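Local coordinates for ancestral congerin Con-anc (PDB 3AJY), which binds beta-galactoside glycans, and is a reconstructed ancestor of the fish galectins called congerins, at residues Ser63-Gly68 and Asn111-Glu116. Sequence-based numbering, arbitrary orientation.
Sequences SMVNSG and NRYKKE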
ATOM      1  N   SER A  63     -14.576  -3.542 -16.830  1.00 30.14           N
ATOM      2  CA  SER A  63     -14.958  -3.947 -15.490  1.00 30.89           C
ATOM      3  C   SER A  63     -15.258  -5.430 -15.551  1.00 31.87           C
ATOM      4  O   SER A  63     -15.398  -5.994 -16.639  1.00 31.24           O
ATOM      5  CB  SER A  63     -16.182  -3.170 -14.999  1.00 31.08           C
ATOM      6  OG  SER A  63     -17.353  -3.492 -15.744  1.00 31.77           O
ATOM      7  N   MET A  64     -15.351  -6.048 -14.384  1.00 32.70           N
ATOM      8  CA  MET A  64     -15.588  -7.469 -14.307  1.00 34.98           C
ATOM      9  C   MET A  64     -16.557  -7.795 -13.192  1.00 35.24           C
ATOM     10  O   MET A  64     -16.558  -7.148 -12.139  1.00 35.05           O
ATOM     11  CB  MET A  64     -14.283  -8.203 -14.045  1.00 35.07           C
ATOM     12  CG  MET A  64     -14.391  -9.668 -14.215  1.00 36.19           C
ATOM     13  SD  MET A  64     -12.851 -10.453 -13.823  1.00 37.51           S
ATOM     14  CE  MET A  64     -13.214 -12.064 -14.547  1.00 38.94           C
ATOM     15  N   VAL A  65     -17.365  -8.816 -13.456  1.00 35.21           N
ATOM     16  CA  VAL A  65     -18.280  -9.429 -12.506  1.00 35.31           C
ATOM     17  C   VAL A  65     -17.897 -10.939 -12.419  1.00 35.17           C
ATOM     18  O   VAL A  65     -17.121 -11.436 -13.251  1.00 33.69           O
ATOM     19  CB  VAL A  65     -19.702  -9.098 -12.999  1.00 36.20           C
ATOM     20  CG1 VAL A  65     -20.602 -10.262 -13.050  1.00 37.44           C
ATOM     21  CG2 VAL A  65     -20.303  -7.907 -12.193  1.00 35.79           C
ATOM     22  N   ASN A  66     -18.365 -11.643 -11.392  1.00 35.15           N
ATOM     23  CA  ASN A  66     -17.965 -13.043 -11.218  1.00 36.07           C
ATOM     24  C   ASN A  66     -18.149 -13.781 -12.521  1.00 35.49           C
ATOM     25  O   ASN A  66     -17.298 -14.565 -12.913  1.00 36.26           O
ATOM     26  CB  ASN A  66     -18.785 -13.748 -10.135  1.00 36.30           C
ATOM     27  CG  ASN A  66     -18.335 -13.411  -8.727  1.00 38.50           C
ATOM     28  OD1 ASN A  66     -18.839 -13.998  -7.748  1.00 41.96           O
ATOM     29  ND2 ASN A  66     -17.398 -12.478  -8.599  1.00 38.14           N
ATOM     30  N   SER A  67     -19.225 -13.459 -13.225  1.00 35.00           N
ATOM     31  CA  SER A  67     -19.625 -14.190 -14.428  1.00 35.64           C
ATOM     32  C   SER A  67     -18.740 -13.957 -15.639  1.00 35.07           C
ATOM     33  O   SER A  67     -18.761 -14.740 -16.584  1.00 34.95           O
ATOM     34  CB  SER A  67     -21.053 -13.824 -14.811  1.00 35.11           C
ATOM     35  OG  SER A  67     -21.717 -15.037 -15.021  1.00 39.64           O
ATOM     36  N   GLY A  68     -18.010 -12.848 -15.641  1.00 34.37           N
ATOM     37  CA  GLY A  68     -17.163 -12.506 -16.772  1.00 33.30           C
ATOM     38  C   GLY A  68     -16.968 -11.017 -16.984  1.00 33.21           C
ATOM     39  O   GLY A  68     -17.583 -10.179 -16.294  1.00 31.71           O
ATOM     40  N   ASN A 111     -18.103   4.473 -13.722  1.00 31.98           N
ATOM     41  CA  ASN A 111     -18.288   3.767 -12.463  1.00 32.20           C
ATOM     42  C   ASN A 111     -19.565   2.894 -12.541  1.00 31.85           C
ATOM     43  O   ASN A 111     -20.612   3.229 -11.975  1.00 31.34           O
ATOM     44  CB  ASN A 111     -18.313   4.782 -11.312  1.00 31.44           C
ATOM     45  CG  ASN A 111     -18.177   4.137  -9.932  1.00 33.16           C
ATOM     46  OD1 ASN A 111     -17.937   4.836  -8.937  1.00 35.04           O
ATOM     47  ND2 ASN A 111     -18.351   2.816  -9.854  1.00 29.74           N
ATOM     48  N   ARG A 112     -19.455   1.766 -13.244  1.00 31.76           N
ATOM     49  CA  ARG A 112     -20.619   0.928 -13.612  1.00 31.65           C
ATOM     50  C   ARG A 112     -21.404   0.345 -12.431  1.00 31.78           C
ATOM     51  O   ARG A 112     -22.631   0.141 -12.515  1.00 31.86           O
ATOM     52  CB  ARG A 112     -20.197  -0.194 -14.564  1.00 31.09           C
ATOM     53  CG  ARG A 112     -19.760   0.288 -15.937  1.00 32.66           C
ATOM     54  CD  ARG A 112     -19.003  -0.795 -16.706  1.00 30.25           C
ATOM     55  NE  ARG A 112     -18.738  -0.385 -18.086  1.00 32.60           N
ATOM     56  CZ  ARG A 112     -17.997  -1.067 -18.954  1.00 32.15           C
ATOM     57  NH1 ARG A 112     -17.425  -2.215 -18.595  1.00 30.53           N
ATOM     58  NH2 ARG A 112     -17.821  -0.602 -20.178  1.00 30.05           N
ATOM     59  N   TYR A 113     -20.715   0.066 -11.331  1.00 31.68           N
ATOM     60  CA  TYR A 113     -21.402  -0.518 -10.190  1.00 31.80           C
ATOM     61  C   TYR A 113     -21.624   0.520  -9.085  1.00 32.66           C
ATOM     62  O   TYR A 113     -21.992   0.182  -7.961  1.00 32.10           O
ATOM     63  CB  TYR A 113     -20.689  -1.799  -9.709  1.00 31.48           C
ATOM     64  CG  TYR A 113     -20.232  -2.662 -10.887  1.00 30.45           C
ATOM     65  CD1 TYR A 113     -18.878  -2.913 -11.102  1.00 30.73           C
ATOM     66  CD2 TYR A 113     -21.161  -3.180 -11.811  1.00 28.41           C
ATOM     67  CE1 TYR A 113     -18.457  -3.687 -12.196  1.00 32.29           C
ATOM     68  CE2 TYR A 113     -20.747  -3.947 -12.925  1.00 28.03           C
ATOM     69  CZ  TYR A 113     -19.389  -4.197 -13.100  1.00 29.80           C
ATOM     70  OH  TYR A 113     -18.927  -4.931 -14.184  1.00 29.82           O
ATOM     71  N   LYS A 114     -21.444   1.798  -9.437  1.00 33.66           N
ATOM     72  CA  LYS A 114     -21.790   2.901  -8.542  1.00 34.26           C
ATOM     73  C   LYS A 114     -21.136   2.723  -7.184  1.00 34.52           C
ATOM     74  O   LYS A 114     -21.757   2.925  -6.138  1.00 34.82           O
ATOM     75  CB  LYS A 114     -23.315   3.012  -8.422  1.00 34.54           C
ATOM     76  CG  LYS A 114     -23.989   3.264  -9.781  1.00 34.91           C
ATOM     77  CD  LYS A 114     -25.505   3.349  -9.692  1.00 36.13           C
ATOM     78  CE  LYS A 114     -26.082   3.800 -11.037  1.00 41.03           C
ATOM     79  NZ  LYS A 114     -27.327   4.620 -10.901  1.00 43.15           N
ATOM     80  N   LYS A 115     -19.868   2.315  -7.209  1.00 34.76           N
ATOM     81  CA  LYS A 115     -19.090   2.101  -5.999  1.00 35.04           C
ATOM     82  C   LYS A 115     -18.638   3.445  -5.410  1.00 35.22           C
ATOM     83  O   LYS A 115     -18.327   4.367  -6.153  1.00 35.10           O
ATOM     84  CB  LYS A 115     -17.895   1.197  -6.299  1.00 34.60           C
ATOM     85  CG  LYS A 115     -18.294  -0.264  -6.576  1.00 36.09           C
ATOM     86  CD  LYS A 115     -18.938  -0.874  -5.324  1.00 38.88           C
ATOM     87  CE  LYS A 115     -19.704  -2.151  -5.635  1.00 42.28           C
ATOM     88  NZ  LYS A 115     -18.800  -3.282  -5.979  1.00 42.72           N
ATOM     89  N   GLU A 116     -18.640   3.526  -4.080  1.00 35.67           N
ATOM     90  CA  GLU A 116     -18.235   4.706  -3.321  1.00 36.71           C
ATOM     91  C   GLU A 116     -16.885   4.464  -2.646  1.00 36.04           C
ATOM     92  O   GLU A 116     -16.202   5.414  -2.241  1.00 36.42           O
ATOM     93  CB  GLU A 116     -19.298   5.028  -2.265  1.00 37.39           C
ATOM     94  CG  GLU A 116     -20.629   5.504  -2.856  1.00 41.75           C
ATOM     95  CD  GLU A 116     -20.926   6.989  -2.592  1.00 48.61           C
ATOM     96  OE1 GLU A 116     -19.976   7.788  -2.365  1.00 49.84           O
ATOM     97  OE2 GLU A 116     -22.131   7.356  -2.607  1.00 50.80           O
TER
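Ser63, Arg112 and Tyr113 make a small polar contact between the end of strand 58-65 and the loop leading from strand 106-110 to strand 117-125, at the surface of the galectin beta-sandwich. It illustrates how one buried hydroxyl can tie a strand to a loop distant in sequence. Ser63 OG receives a nearly straight hydrogen bond from Arg112 NH1 (3.1 Å, 166° at the hydrogen); the serine oxygen lies at the guanidinium edge, 5° out of its plane. The same oxygen donates to Tyr113 OH at 2.6 Å, so the hydroxyl accepts one bond and donates another. A chi1 of 67° sets OG between the backbone N and the carbonyl carbon of Ser63, while CB of the same serine packs 3.6 Å from Tyr113 CE1. Apolar contact is slight: the Val65 and Tyr113 side chains cross obliquely, with Val65 CG2 3.9 Å from Tyr113 CZ. The type I turn from Asn111 to Lys114, closed by Lys114 N to Asn111 O (3.0 Å), has Arg112 and Tyr113 at its two central positions, and Arg112 CB sits 4.1 Å above the centre of the tyrosine ring. Beyond the serine, Arg112 NH2 hydrogen-bonds Thr71 O and NH1 also Asn62 OD1, of the glycan pocket, while Tyr113 OH hydrogen-bonds Glu70 OE1. The loop thus bridges adjacent antiparallel strands 58-65 and 68-75 of the six-stranded sheet, with Tyr113 also touching Ser43 on strand 41-52.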